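Local coordinates for protein interleukin-1beta (Gallus gallus, PDB 2WRY) that probably acts as a secreted pro-inflammatory cytokine that binds the interleukin-1 receptor, represented here by the beta-trefoil part of a longer chain, at residues 76-81 with 87-92; 67-72 with 121-126; 98-103 with 107-112. All coordinates share one frame; numbering follows the deposited sequence.

Interaction 1: residues 76-81 with 87-92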
ATOM      1  N   LEU A  76      -3.946  10.233   5.515  1.00 14.27           N
ATOM      2  CA  LEU A  76      -3.101   9.164   6.046  1.00 14.09           C
ATOM      3  C   LEU A  76      -2.164   8.694   4.943  1.00 13.49           C
ATOM      4  O   LEU A  76      -2.532   8.734   3.771  1.00 13.53           O
ATOM      5  CB  LEU A  76      -3.957   7.968   6.470  1.00 12.53           C
ATOM      6  CG  LEU A  76      -4.957   8.176   7.630  1.00 15.15           C
ATOM      7  CD1 LEU A  76      -5.934   7.010   7.762  1.00 17.94           C
ATOM      8  CD2 LEU A  76      -4.226   8.397   8.982  1.00 17.03           C
ATOM      9  N   TYR A  77      -0.970   8.235   5.335  1.00 12.78           N
ATOM     10  CA  TYR A  77      -0.098   7.450   4.447  1.00 12.50           C
ATOM     11  C   TYR A  77       0.212   6.085   5.057  1.00 13.32           C
ATOM     12  O   TYR A  77       0.294   5.964   6.285  1.00 14.11           O
ATOM     13  CB  TYR A  77       1.206   8.192   4.132  1.00 12.90           C
ATOM     14  CG  TYR A  77       1.031   9.230   3.046  1.00 13.53           C
ATOM     15  CD1 TYR A  77       1.318   8.921   1.711  1.00 14.15           C
ATOM     16  CD2 TYR A  77       0.543  10.508   3.330  1.00 15.34           C
ATOM     17  CE1 TYR A  77       1.160   9.848   0.706  1.00 15.75           C
ATOM     18  CE2 TYR A  77       0.388  11.453   2.322  1.00 16.63           C
ATOM     19  CZ  TYR A  77       0.688  11.104   1.002  1.00 16.89           C
ATOM     20  OH  TYR A  77       0.507  11.984  -0.029  1.00 18.61           O
ATOM     21  N   MET A  78       0.347   5.057   4.199  1.00 12.43           N
ATOM     22  CA  MET A  78       0.756   3.720   4.669  1.00 12.99           C
ATOM     23  C   MET A  78       2.221   3.747   5.055  1.00 12.51           C
ATOM     24  O   MET A  78       3.026   4.424   4.413  1.00 13.24           O
ATOM     25  CB  MET A  78       0.583   2.681   3.556  1.00 13.81           C
ATOM     26  CG  MET A  78      -0.828   2.613   3.053  1.00 15.20           C
ATOM     27  SD  MET A  78      -0.995   1.081   2.103  1.00 21.07           S
ATOM     28  CE  MET A  78      -1.695   0.019   3.315  1.00 25.23           C
ATOM     29  N   SER A  79       2.582   2.965   6.058  1.00 12.58           N
ATOM     30  CA  SER A  79       4.018   2.813   6.394  1.00 12.64           C
ATOM     31  C   SER A  79       4.285   1.410   6.911  1.00 13.05           C
ATOM     32  O   SER A  79       3.380   0.751   7.390  1.00 13.80           O
ATOM     33  CB  SER A  79       4.444   3.852   7.447  1.00 14.47           C
ATOM     34  OG  SER A  79       3.800   3.574   8.668  1.00 16.28           O
ATOM     35  N   CYS A  80       5.537   0.958   6.819  1.00 13.15           N
ATOM     36  CA  CYS A  80       5.918  -0.320   7.421  1.00 13.38           C
ATOM     37  C   CYS A  80       6.856  -0.055   8.565  1.00 13.52           C
ATOM     38  O   CYS A  80       7.859   0.645   8.406  1.00 13.94           O
ATOM     39  CB  CYS A  80       6.632  -1.166   6.383  1.00 13.56           C
ATOM     40  SG  CYS A  80       5.543  -1.573   5.066  1.00 16.74           S
ATOM     41  N   VAL A  81       6.541  -0.640   9.713  1.00 13.07           N
ATOM     42  CA  VAL A  81       7.347  -0.412  10.914  1.00 14.47           C
ATOM     43  C   VAL A  81       7.418  -1.679  11.728  1.00 13.72           C
ATOM     44  O   VAL A  81       6.563  -2.572  11.583  1.00 15.02           O
ATOM     45  CB  VAL A  81       6.768   0.723  11.799  1.00 15.34           C
ATOM     46  CG1 VAL A  81       6.728   2.066  11.052  1.00 17.50           C
ATOM     47  CG2 VAL A  81       5.407   0.360  12.371  1.00 17.76           C
ATOM     48  N   PRO A  87       7.495  -7.087  11.529  1.00 15.25           N
ATOM     49  CA  PRO A  87       7.174  -6.037  10.557  1.00 15.26           C
ATOM     50  C   PRO A  87       5.661  -5.921  10.430  1.00 15.53           C
ATOM     51  O   PRO A  87       4.946  -6.956  10.383  1.00 15.97           O
ATOM     52  CB  PRO A  87       7.781  -6.583   9.249  1.00 15.15           C
ATOM     53  CG  PRO A  87       8.912  -7.492   9.743  1.00 16.24           C
ATOM     54  CD  PRO A  87       8.292  -8.166  10.912  1.00 15.90           C
ATOM     55  N   THR A  88       5.183  -4.674  10.401  1.00 14.41           N
ATOM     56  CA  THR A  88       3.756  -4.387  10.469  1.00 15.41           C
ATOM     57  C   THR A  88       3.426  -3.251   9.522  1.00 14.60           C
ATOM     58  O   THR A  88       4.194  -2.298   9.400  1.00 14.21           O
ATOM     59  CB  THR A  88       3.385  -3.980  11.922  1.00 16.85           C
ATOM     60  OG1 THR A  88       3.728  -5.070  12.796  1.00 20.67           O
ATOM     61  CG2 THR A  88       1.910  -3.673  12.060  1.00 20.11           C
ATOM     62  N   LEU A  89       2.287  -3.375   8.839  1.00 13.11           N
ATOM     63  CA  LEU A  89       1.751  -2.266   8.066  1.00 13.40           C
ATOM     64  C   LEU A  89       0.925  -1.392   8.996  1.00 14.40           C
ATOM     65  O   LEU A  89       0.042  -1.879   9.744  1.00 16.29           O
ATOM     66  CB  LEU A  89       0.848  -2.839   6.963  1.00 13.19           C
ATOM     67  CG  LEU A  89       0.275  -1.789   6.001  1.00 13.67           C
ATOM     68  CD1 LEU A  89       1.392  -1.168   5.150  1.00 14.35           C
ATOM     69  CD2 LEU A  89      -0.755  -2.478   5.100  1.00 14.55           C
ATOM     70  N   GLN A  90       1.214  -0.098   8.943  1.00 14.81           N
ATOM     71  CA  GLN A  90       0.379   0.849   9.685  1.00 16.81           C
ATOM     72  C   GLN A  90      -0.039   2.019   8.830  1.00 16.26           C
ATOM     73  O   GLN A  90       0.447   2.214   7.719  1.00 15.72           O
ATOM     74  CB  GLN A  90       1.054   1.296  10.971  1.00 19.38           C
ATOM     75  CG  GLN A  90       2.290   2.070  10.832  1.00 23.17           C
ATOM     76  CD  GLN A  90       2.755   2.638  12.182  1.00 28.74           C
ATOM     77  OE1 GLN A  90       2.478   2.068  13.255  1.00 29.79           O
ATOM     78  NE2 GLN A  90       3.464   3.750  12.129  1.00 30.60           N
ATOM     79  N   LEU A  91      -1.008   2.761   9.343  1.00 16.27           N
ATOM     80  CA  LEU A  91      -1.453   3.967   8.682  1.00 16.60           C
ATOM     81  C   LEU A  91      -1.112   5.100   9.631  1.00 16.72           C
ATOM     82  O   LEU A  91      -1.413   5.037  10.831  1.00 18.56           O
ATOM     83  CB  LEU A  91      -2.958   3.941   8.474  1.00 18.03           C
ATOM     84  CG  LEU A  91      -3.532   2.742   7.721  1.00 18.20           C
ATOM     85  CD1 LEU A  91      -5.059   2.814   7.709  1.00 20.80           C
ATOM     86  CD2 LEU A  91      -2.983   2.696   6.287  1.00 20.41           C
ATOM     87  N   GLU A  92      -0.476   6.120   9.089  1.00 15.82           N
ATOM     88  CA  GLU A  92      -0.035   7.253   9.893  1.00 15.94           C
ATOM     89  C   GLU A  92      -0.598   8.541   9.355  1.00 16.49           C
ATOM     90  O   GLU A  92      -0.671   8.730   8.145  1.00 15.04           O
ATOM     91  CB  GLU A  92       1.506   7.366   9.859  1.00 16.78           C
ATOM     92  CG  GLU A  92       2.253   6.195  10.436  1.00 19.72           C
ATOM     93  CD  GLU A  92       3.741   6.473  10.585  1.00 23.49           C
ATOM     94  OE1 GLU A  92       4.539   5.519  10.445  1.00 24.27           O
ATOM     95  OE2 GLU A  92       4.117   7.633  10.890  1.00 24.61           O
TER
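Tyr77 with Glu92, Ser79 with Gln90 and Val81 with Thr88 are the three hydrogen-bonded pairs of an antiparallel beta hairpin, each joined by two backbone bonds. Ser79 N gives to Gln90 O at 2.8 Å, and Gln90 N returns to Ser79 O almost straight, at 178°; the Thr88 N bond to Val81 O is more bent, at 135°. Between these pairs, the CA atoms of Met78 and Cys80 approach the carbonyl oxygens of Gln90 and Thr88 as CA-H...O contacts.

The polar side chains meet on the face carrying Ser79, Gln90 and Glu92. Ser79 OG lies between its backbone N and carbonyl carbon (chi1 67°), where it gives a 2.7 Å hydrogen bond to Glu92 OE1 on the anti side of the carboxylate. Gln90 NE2 grips the same OE1, also at 2.7 Å, from the opposite face of the carboxylate plane; OE1 lies in the Gln90 amide plane. Arg107 adds a salt bridge to this oxygen. A leucine in place of Glu92 would probably leave Ser79 OG and Gln90 NE2 without their shared acceptor and the Arg107 charge without its mate. Beside this group, Val81 CG2 packs crosswise on Gln90 CD at 3.5 Å.

Apolar contacts occupy the other face. Met78 and Leu91 run side by side, CG to CD2 3.9 Å, while the methionine chain bends at chi3 to bring CE alongside Leu89, 3.8 Å from Leu89 CD1. Cys80 SG lies 4.2 Å from Leu89 CD1.

Strand 66-71 flanks the hairpin beside strand 76-83, with Met78 backbone-bonded to Leu69. Phe110 of strand 110-115 touches Met78, Cys80 and Leu89 on the apolar face, and Leu24 of strand 21-26 packs against Leu76 and Leu91.

Interaction 2: residues 67-72 with 121-126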
ATOM      1  N   VAL A  67       7.234   4.756  -4.426  1.00 13.37           N
ATOM      2  CA  VAL A  67       6.000   5.512  -4.210  1.00 12.84           C
ATOM      3  C   VAL A  67       5.654   5.588  -2.732  1.00 13.13           C
ATOM      4  O   VAL A  67       6.087   4.738  -1.944  1.00 12.80           O
ATOM      5  CB  VAL A  67       4.778   4.881  -4.955  1.00 13.15           C
ATOM      6  CG1 VAL A  67       4.996   4.853  -6.457  1.00 12.28           C
ATOM      7  CG2 VAL A  67       4.463   3.436  -4.439  1.00 12.36           C
ATOM      8  N   ALA A  68       4.869   6.612  -2.352  1.00 12.20           N
ATOM      9  CA  ALA A  68       4.186   6.590  -1.052  1.00 11.81           C
ATOM     10  C   ALA A  68       2.706   6.391  -1.360  1.00 12.03           C
ATOM     11  O   ALA A  68       2.227   6.855  -2.406  1.00 13.47           O
ATOM     12  CB  ALA A  68       4.399   7.877  -0.270  1.00 11.81           C
ATOM     13  N   LEU A  69       1.988   5.729  -0.453  1.00 11.87           N
ATOM     14  CA  LEU A  69       0.579   5.360  -0.680  1.00 11.66           C
ATOM     15  C   LEU A  69      -0.311   6.121   0.289  1.00 12.06           C
ATOM     16  O   LEU A  69      -0.376   5.798   1.476  1.00 12.63           O
ATOM     17  CB  LEU A  69       0.394   3.865  -0.526  1.00 11.91           C
ATOM     18  CG  LEU A  69       1.301   3.047  -1.455  1.00 11.40           C
ATOM     19  CD1 LEU A  69       1.105   1.573  -1.170  1.00 12.44           C
ATOM     20  CD2 LEU A  69       0.967   3.370  -2.917  1.00 14.80           C
ATOM     21  N   GLY A  70      -0.954   7.171  -0.228  1.00 12.44           N
ATOM     22  CA  GLY A  70      -1.851   7.989   0.567  1.00 12.10           C
ATOM     23  C   GLY A  70      -3.258   7.412   0.513  1.00 13.06           C
ATOM     24  O   GLY A  70      -3.696   6.905  -0.525  1.00 14.17           O
ATOM     25  N   ILE A  71      -3.942   7.431   1.650  1.00 13.63           N
ATOM     26  CA  ILE A  71      -5.318   6.951   1.726  1.00 13.52           C
ATOM     27  C   ILE A  71      -6.183   8.165   1.418  1.00 13.75           C
ATOM     28  O   ILE A  71      -6.352   9.039   2.293  1.00 14.60           O
ATOM     29  CB  ILE A  71      -5.645   6.390   3.134  1.00 13.94           C
ATOM     30  CG1 ILE A  71      -4.576   5.381   3.597  1.00 14.70           C
ATOM     31  CG2 ILE A  71      -7.036   5.756   3.141  1.00 14.74           C
ATOM     32  CD1 ILE A  71      -4.310   4.265   2.554  1.00 14.05           C
ATOM     33  N   LYS A  72      -6.666   8.243   0.171  1.00 13.76           N
ATOM     34  CA  LYS A  72      -7.227   9.475  -0.377  1.00 14.96           C
ATOM     35  C   LYS A  72      -8.423   9.961   0.434  1.00 15.29           C
ATOM     36  O   LYS A  72      -9.373   9.223   0.681  1.00 16.84           O
ATOM     37  CB  LYS A  72      -7.621   9.284  -1.846  1.00 14.58           C
ATOM     38  CG  LYS A  72      -8.132  10.573  -2.477  1.00 16.66           C
ATOM     39  CD  LYS A  72      -8.226  10.321  -3.987  1.00 19.38           C
ATOM     40  CE  LYS A  72      -8.458  11.620  -4.769  1.00 24.48           C
ATOM     41  NZ  LYS A  72      -9.673  12.319  -4.320  1.00 28.71           N
ATOM     42  N   THR A 121      -0.155  -5.376 -10.215  1.00 13.35           N
ATOM     43  CA  THR A 121       0.856  -4.640  -9.480  1.00 13.89           C
ATOM     44  C   THR A 121       1.077  -5.309  -8.124  1.00 12.64           C
ATOM     45  O   THR A 121       0.115  -5.801  -7.522  1.00 12.18           O
ATOM     46  CB  THR A 121       0.333  -3.186  -9.217  1.00 13.67           C
ATOM     47  OG1 THR A 121       0.035  -2.547 -10.470  1.00 16.17           O
ATOM     48  CG2 THR A 121       1.322  -2.330  -8.394  1.00 15.51           C
ATOM     49  N   ARG A 122       2.332  -5.314  -7.656  1.00 11.55           N
ATOM     50  CA  ARG A 122       2.646  -5.663  -6.259  1.00 11.74           C
ATOM     51  C   ARG A 122       3.339  -4.445  -5.654  1.00 11.71           C
ATOM     52  O   ARG A 122       3.894  -3.591  -6.384  1.00 11.78           O
ATOM     53  CB  ARG A 122       3.516  -6.923  -6.166  1.00 12.27           C
ATOM     54  CG  ARG A 122       2.914  -8.103  -6.879  1.00 14.94           C
ATOM     55  CD  ARG A 122       3.502  -9.421  -6.429  1.00 18.72           C
ATOM     56  NE  ARG A 122       4.930  -9.505  -6.652  1.00 19.13           N
ATOM     57  CZ  ARG A 122       5.726 -10.487  -6.184  1.00 22.65           C
ATOM     58  NH1 ARG A 122       5.236 -11.512  -5.501  1.00 23.94           N
ATOM     59  NH2 ARG A 122       7.010 -10.431  -6.423  1.00 23.18           N
ATOM     60  N   PHE A 123       3.296  -4.365  -4.330  1.00 12.15           N
ATOM     61  CA  PHE A 123       3.953  -3.264  -3.610  1.00 11.89           C
ATOM     62  C   PHE A 123       4.907  -3.816  -2.577  1.00 11.54           C
ATOM     63  O   PHE A 123       4.461  -4.452  -1.619  1.00 11.51           O
ATOM     64  CB  PHE A 123       2.907  -2.381  -2.904  1.00 11.12           C
ATOM     65  CG  PHE A 123       2.032  -1.618  -3.838  1.00 12.24           C
ATOM     66  CD1 PHE A 123       2.482  -0.452  -4.433  1.00 12.70           C
ATOM     67  CD2 PHE A 123       0.738  -2.041  -4.057  1.00 13.63           C
ATOM     68  CE1 PHE A 123       1.659   0.263  -5.296  1.00 13.24           C
ATOM     69  CE2 PHE A 123      -0.112  -1.339  -4.933  1.00 13.84           C
ATOM     70  CZ  PHE A 123       0.344  -0.175  -5.536  1.00 13.40           C
ATOM     71  N   GLU A 124       6.199  -3.586  -2.791  1.00 11.45           N
ATOM     72  CA  GLU A 124       7.232  -4.077  -1.876  1.00 11.48           C
ATOM     73  C   GLU A 124       7.713  -2.955  -0.972  1.00 12.09           C
ATOM     74  O   GLU A 124       8.036  -1.874  -1.461  1.00 13.01           O
ATOM     75  CB  GLU A 124       8.417  -4.629  -2.671  1.00 12.66           C
ATOM     76  CG  GLU A 124       9.499  -5.257  -1.761  1.00 12.62           C
ATOM     77  CD  GLU A 124      10.644  -5.872  -2.544  1.00 16.79           C
ATOM     78  OE1 GLU A 124      10.671  -5.743  -3.800  1.00 20.34           O
ATOM     79  OE2 GLU A 124      11.536  -6.479  -1.900  1.00 18.62           O
ATOM     80  N   SER A 125       7.759  -3.211   0.326  1.00 11.90           N
ATOM     81  CA  SER A 125       8.309  -2.204   1.257  1.00 11.97           C
ATOM     82  C   SER A 125       9.770  -1.881   0.977  1.00 12.82           C
ATOM     83  O   SER A 125      10.593  -2.791   0.834  1.00 13.83           O
ATOM     84  CB  SER A 125       8.168  -2.700   2.702  1.00 12.33           C
ATOM     85  OG  SER A 125       8.773  -1.780   3.581  1.00 13.50           O
ATOM     86  N   ALA A 126      10.108  -0.590   0.976  1.00 12.77           N
ATOM     87  CA  ALA A 126      11.515  -0.183   0.900  1.00 14.15           C
ATOM     88  C   ALA A 126      12.225  -0.343   2.246  1.00 14.91           C
ATOM     89  O   ALA A 126      13.449  -0.608   2.279  1.00 15.96           O
ATOM     90  CB  ALA A 126      11.658   1.269   0.400  1.00 14.49           C
TER
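Leu69 and Phe123 both set CG anti to the carbonyl carbon, beside the backbone N (chi1 -57° and -67°), and this aims the two side chains at each other from strands 66-71 and 120-125. Their long axes meet at a slant. Both leucine methyls come to one side of the aromatic ring: CD1 sits over the face, 4.3 Å from the Phe123 ring centroid and 18° off the ring normal, a CH-pi contact, while CD2 lies farther out, by Phe123 CE1 at 4.0 Å. On the opposite face, Thr121 CG2 lies 3.7 Å above the plane of the Phe123 ring and is shifted toward its rim, so the ring is sandwiched between methyl groups of its own strand and of strand 66-71. Thr121 OG1 is hydrogen-bonded to Asp114, while its methyl lies over the ring. Val67 CG2 adds a looser touch, reaching the same Phe123 CE1 at 4.3 Å from an oblique position.

The two backbones stay well apart, the nearest CA atoms, those of Val67 and Phe123, being 9.0 Å from each other. Strand 110-115 pairs with both strands: Val67 is backbone-bonded to Phe110, and Glu124 O probably accepts from Tyr111 N. Ile48 of strand 45-53 touches both Val67 and Leu69.

No hydrogen bond or charge spans the gap. The three side chains are buried near the centre of the molecule, and the contact rests on dispersion and on methyl hydrogens over an aromatic face, joining parts of the trefoil core that lie far apart in sequence by apolar fit alone.

Interaction 3: residues 98-103 with 107-112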
ATOM      1  N   ARG A  98       7.986  15.932   0.701  1.00 16.30           N
ATOM      2  CA  ARG A  98       8.789  16.316  -0.427  1.00 17.51           C
ATOM      3  C   ARG A  98      10.055  15.462  -0.480  1.00 18.04           C
ATOM      4  O   ARG A  98      10.478  15.024  -1.540  1.00 18.89           O
ATOM      5  CB  ARG A  98       9.143  17.806  -0.291  1.00 18.57           C
ATOM      6  CG  ARG A  98      10.230  18.304  -1.181  1.00 22.83           C
ATOM      7  CD  ARG A  98      10.654  19.714  -0.721  1.00 27.82           C
ATOM      8  NE  ARG A  98      11.187  19.678   0.645  1.00 33.81           N
ATOM      9  CZ  ARG A  98      10.619  20.209   1.734  1.00 37.46           C
ATOM     10  NH1 ARG A  98       9.465  20.879   1.670  1.00 36.48           N
ATOM     11  NH2 ARG A  98      11.228  20.067   2.906  1.00 37.87           N
ATOM     12  N   ASP A  99      10.637  15.235   0.687  1.00 18.45           N
ATOM     13  CA  ASP A  99      11.920  14.547   0.785  1.00 18.99           C
ATOM     14  C   ASP A  99      11.857  13.346   1.697  1.00 19.19           C
ATOM     15  O   ASP A  99      11.368  13.417   2.829  1.00 19.43           O
ATOM     16  CB  ASP A  99      13.000  15.499   1.307  1.00 19.92           C
ATOM     17  CG  ASP A  99      13.298  16.623   0.343  1.00 24.20           C
ATOM     18  OD1 ASP A  99      13.765  16.358  -0.786  1.00 28.28           O
ATOM     19  OD2 ASP A  99      13.068  17.785   0.732  1.00 30.24           O
ATOM     20  N   ILE A 100      12.385  12.230   1.196  1.00 19.10           N
ATOM     21  CA  ILE A 100      12.554  11.022   2.005  1.00 20.18           C
ATOM     22  C   ILE A 100      14.041  10.804   2.062  1.00 21.37           C
ATOM     23  O   ILE A 100      14.631  10.317   1.093  1.00 23.34           O
ATOM     24  CB  ILE A 100      11.925   9.777   1.356  1.00 19.60           C
ATOM     25  CG1 ILE A 100      10.445   9.978   1.063  1.00 20.50           C
ATOM     26  CG2 ILE A 100      12.177   8.576   2.261  1.00 19.72           C
ATOM     27  CD1 ILE A 100       9.593  10.179   2.257  1.00 20.03           C
ATOM     28  N   ASP A 101      14.646  11.189   3.181  1.00 22.58           N
ATOM     29  CA  ASP A 101      16.093  11.311   3.249  1.00 23.73           C
ATOM     30  C   ASP A 101      16.660  10.755   4.544  1.00 23.17           C
ATOM     31  O   ASP A 101      17.753  11.144   4.978  1.00 23.98           O
ATOM     32  CB  ASP A 101      16.530  12.775   3.023  1.00 25.40           C
ATOM     33  CG  ASP A 101      15.913  13.750   4.027  1.00 28.23           C
ATOM     34  OD1 ASP A 101      15.096  13.349   4.903  1.00 29.92           O
ATOM     35  OD2 ASP A 101      16.260  14.954   3.940  1.00 33.09           O
ATOM     36  N   SER A 102      15.914   9.827   5.141  1.00 21.50           N
ATOM     37  CA  SER A 102      16.364   9.110   6.332  1.00 20.43           C
ATOM     38  C   SER A 102      15.815   7.677   6.351  1.00 20.29           C
ATOM     39  O   SER A 102      14.767   7.390   5.742  1.00 18.83           O
ATOM     40  CB  SER A 102      15.893   9.833   7.590  1.00 20.99           C
ATOM     41  OG  SER A 102      14.470   9.786   7.699  1.00 21.83           O
ATOM     42  N   VAL A 103      16.492   6.786   7.074  1.00 19.97           N
ATOM     43  CA  VAL A 103      15.981   5.423   7.245  1.00 20.04           C
ATOM     44  C   VAL A 103      14.573   5.486   7.831  1.00 20.09           C
ATOM     45  O   VAL A 103      13.678   4.751   7.412  1.00 19.12           O
ATOM     46  CB  VAL A 103      16.949   4.541   8.114  1.00 20.72           C
ATOM     47  CG1 VAL A 103      16.356   3.165   8.383  1.00 22.51           C
ATOM     48  CG2 VAL A 103      18.289   4.398   7.415  1.00 21.09           C
ATOM     49  N   ARG A 107      10.172   4.356   5.807  1.00 13.54           N
ATOM     50  CA  ARG A 107       8.977   3.572   6.181  1.00 13.48           C
ATOM     51  C   ARG A 107       7.786   3.833   5.257  1.00 12.78           C
ATOM     52  O   ARG A 107       6.918   2.952   5.090  1.00 13.13           O
ATOM     53  CB  ARG A 107       8.570   3.828   7.653  1.00 13.85           C
ATOM     54  CG  ARG A 107       7.941   5.196   7.930  1.00 15.12           C
ATOM     55  CD  ARG A 107       7.754   5.350   9.416  1.00 16.37           C
ATOM     56  NE  ARG A 107       7.015   6.544   9.825  1.00 17.34           N
ATOM     57  CZ  ARG A 107       7.586   7.716  10.082  1.00 16.49           C
ATOM     58  NH1 ARG A 107       8.892   7.883   9.881  1.00 17.84           N
ATOM     59  NH2 ARG A 107       6.847   8.745  10.480  1.00 17.91           N
ATOM     60  N   PHE A 108       7.744   5.031   4.662  1.00 12.90           N
ATOM     61  CA  PHE A 108       6.629   5.405   3.793  1.00 12.06           C
ATOM     62  C   PHE A 108       6.791   4.969   2.354  1.00 12.24           C
ATOM     63  O   PHE A 108       5.847   5.102   1.588  1.00 12.93           O
ATOM     64  CB  PHE A 108       6.473   6.924   3.769  1.00 11.96           C
ATOM     65  CG  PHE A 108       5.988   7.481   5.072  1.00 12.15           C
ATOM     66  CD1 PHE A 108       4.680   7.240   5.504  1.00 14.35           C
ATOM     67  CD2 PHE A 108       6.836   8.257   5.862  1.00 14.19           C
ATOM     68  CE1 PHE A 108       4.204   7.773   6.707  1.00 15.50           C
ATOM     69  CE2 PHE A 108       6.374   8.784   7.091  1.00 14.95           C
ATOM     70  CZ  PHE A 108       5.070   8.546   7.505  1.00 15.14           C
ATOM     71  N   ILE A 109       7.974   4.473   1.982  1.00 12.00           N
ATOM     72  CA  ILE A 109       8.258   4.165   0.581  1.00 12.57           C
ATOM     73  C   ILE A 109       8.047   2.683   0.266  1.00 12.48           C
ATOM     74  O   ILE A 109       8.488   1.802   1.006  1.00 12.80           O
ATOM     75  CB  ILE A 109       9.704   4.615   0.168  1.00 13.44           C
ATOM     76  CG1 ILE A 109       9.854   6.136   0.273  1.00 15.01           C
ATOM     77  CG2 ILE A 109      10.067   4.149  -1.258  1.00 13.81           C
ATOM     78  CD1 ILE A 109       8.904   6.912  -0.644  1.00 18.57           C
ATOM     79  N   PHE A 110       7.348   2.443  -0.837  1.00 11.17           N
ATOM     80  CA  PHE A 110       7.145   1.105  -1.415  1.00 11.51           C
ATOM     81  C   PHE A 110       7.626   1.140  -2.838  1.00 12.47           C
ATOM     82  O   PHE A 110       7.567   2.179  -3.486  1.00 14.19           O
ATOM     83  CB  PHE A 110       5.657   0.719  -1.403  1.00 12.34           C
ATOM     84  CG  PHE A 110       5.071   0.646  -0.011  1.00 10.53           C
ATOM     85  CD1 PHE A 110       4.685   1.810   0.669  1.00 11.61           C
ATOM     86  CD2 PHE A 110       4.918  -0.585   0.635  1.00 11.60           C
ATOM     87  CE1 PHE A 110       4.136   1.739   1.976  1.00 12.34           C
ATOM     88  CE2 PHE A 110       4.387  -0.678   1.945  1.00 13.48           C
ATOM     89  CZ  PHE A 110       4.006   0.505   2.623  1.00 13.72           C
ATOM     90  N   TYR A 111       8.118   0.006  -3.343  1.00 11.78           N
ATOM     91  CA  TYR A 111       8.339  -0.107  -4.781  1.00 13.07           C
ATOM     92  C   TYR A 111       7.118  -0.683  -5.451  1.00 13.28           C
ATOM     93  O   TYR A 111       6.625  -1.763  -5.093  1.00 13.42           O
ATOM     94  CB  TYR A 111       9.573  -0.948  -5.061  1.00 13.74           C
ATOM     95  CG  TYR A 111      10.825  -0.253  -4.569  1.00 16.10           C
ATOM     96  CD1 TYR A 111      11.349   0.840  -5.267  1.00 18.55           C
ATOM     97  CD2 TYR A 111      11.477  -0.670  -3.415  1.00 19.47           C
ATOM     98  CE1 TYR A 111      12.503   1.484  -4.850  1.00 19.98           C
ATOM     99  CE2 TYR A 111      12.649   0.002  -2.970  1.00 20.16           C
ATOM    100  CZ  TYR A 111      13.140   1.072  -3.710  1.00 19.68           C
ATOM    101  OH  TYR A 111      14.287   1.766  -3.321  1.00 24.91           O
ATOM    102  N   ARG A 112       6.582   0.107  -6.372  1.00 13.62           N
ATOM    103  CA  ARG A 112       5.454  -0.312  -7.172  1.00 13.73           C
ATOM    104  C   ARG A 112       6.006  -1.210  -8.272  1.00 14.05           C
ATOM    105  O   ARG A 112       6.822  -0.760  -9.091  1.00 15.30           O
ATOM    106  CB  ARG A 112       4.795   0.902  -7.808  1.00 14.19           C
ATOM    107  CG  ARG A 112       3.671   0.492  -8.726  1.00 15.55           C
ATOM    108  CD  ARG A 112       2.842   1.669  -9.233  1.00 17.16           C
ATOM    109  NE  ARG A 112       1.973   1.226 -10.331  1.00 19.44           N
ATOM    110  CZ  ARG A 112       0.953   1.937 -10.813  1.00 24.81           C
ATOM    111  NH1 ARG A 112       0.648   3.128 -10.289  1.00 25.69           N
ATOM    112  NH2 ARG A 112       0.222   1.453 -11.818  1.00 27.74           N
TER
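Ile100 and Ile109 form a small apolar contact across the short connection between strands 99-100 and 110-115, toward the periphery of the barrel. The two isoleucines reach for each other tip to tip: Ile100 CG1 meets Ile109 CD1 at 3.8 Å, and Ile100 CG2 meets Ile109 CG1 at 3.9 Å. Each has CG1 anti to the carbonyl carbon and beside the backbone N (chi1 -57° and -63°), which turns CG1 of each toward the other residue, with Ile109 CD1 at the front. Phe4 of strand 4-16 and Tyr51 of strand 45-53 touch both residues and add to the apolar cluster.

No hydrogen bond links the segments. Val103 O comes only to 3.9 Å from Arg107 N where the chain turns back. The turn is held from within, as Ser102 OG bonds Leu105 N and Ser102 O accepts from Thr106 OG1. While Arg107 NE is held by the salt bridge to Glu92, its NH1 reaches Glu104 O, and Phe108 CE2 lies 3.3 Å above the plane of the Arg107 guanidinium, over its centre.

Strand 99-100 hydrogen-bonds to strand 4-16 through Ile100 and Phe4, whereas strand 110-115 pairs with strands 66-71 and 120-125. The isoleucine pair thus joins two strands with different partners in the curled antiparallel sheet of the beta-trefoil, the fold of the interleukin-1 family.

Interaction 2 lies deepest, its centre about 4 Å from the centre of the chain, and is wholly apolar. Interaction 3, its centre about 13 Å from that point, keeps a buried aliphatic pair beside an exposed turn. Interaction 1 combines both characters: one hairpin face looks into the core, the other carries a charged and polar cluster. It is also the only one of the three built on direct strand pairing; the others join segments through side chains. All reach the same curled sheet. Strand 66-71 links interactions 1 and 2 as neighbour of strand 76-83, strand 110-115 links 2 and 3, and Arg107 ties interaction 3 to interaction 1 by salt bridge and backbone.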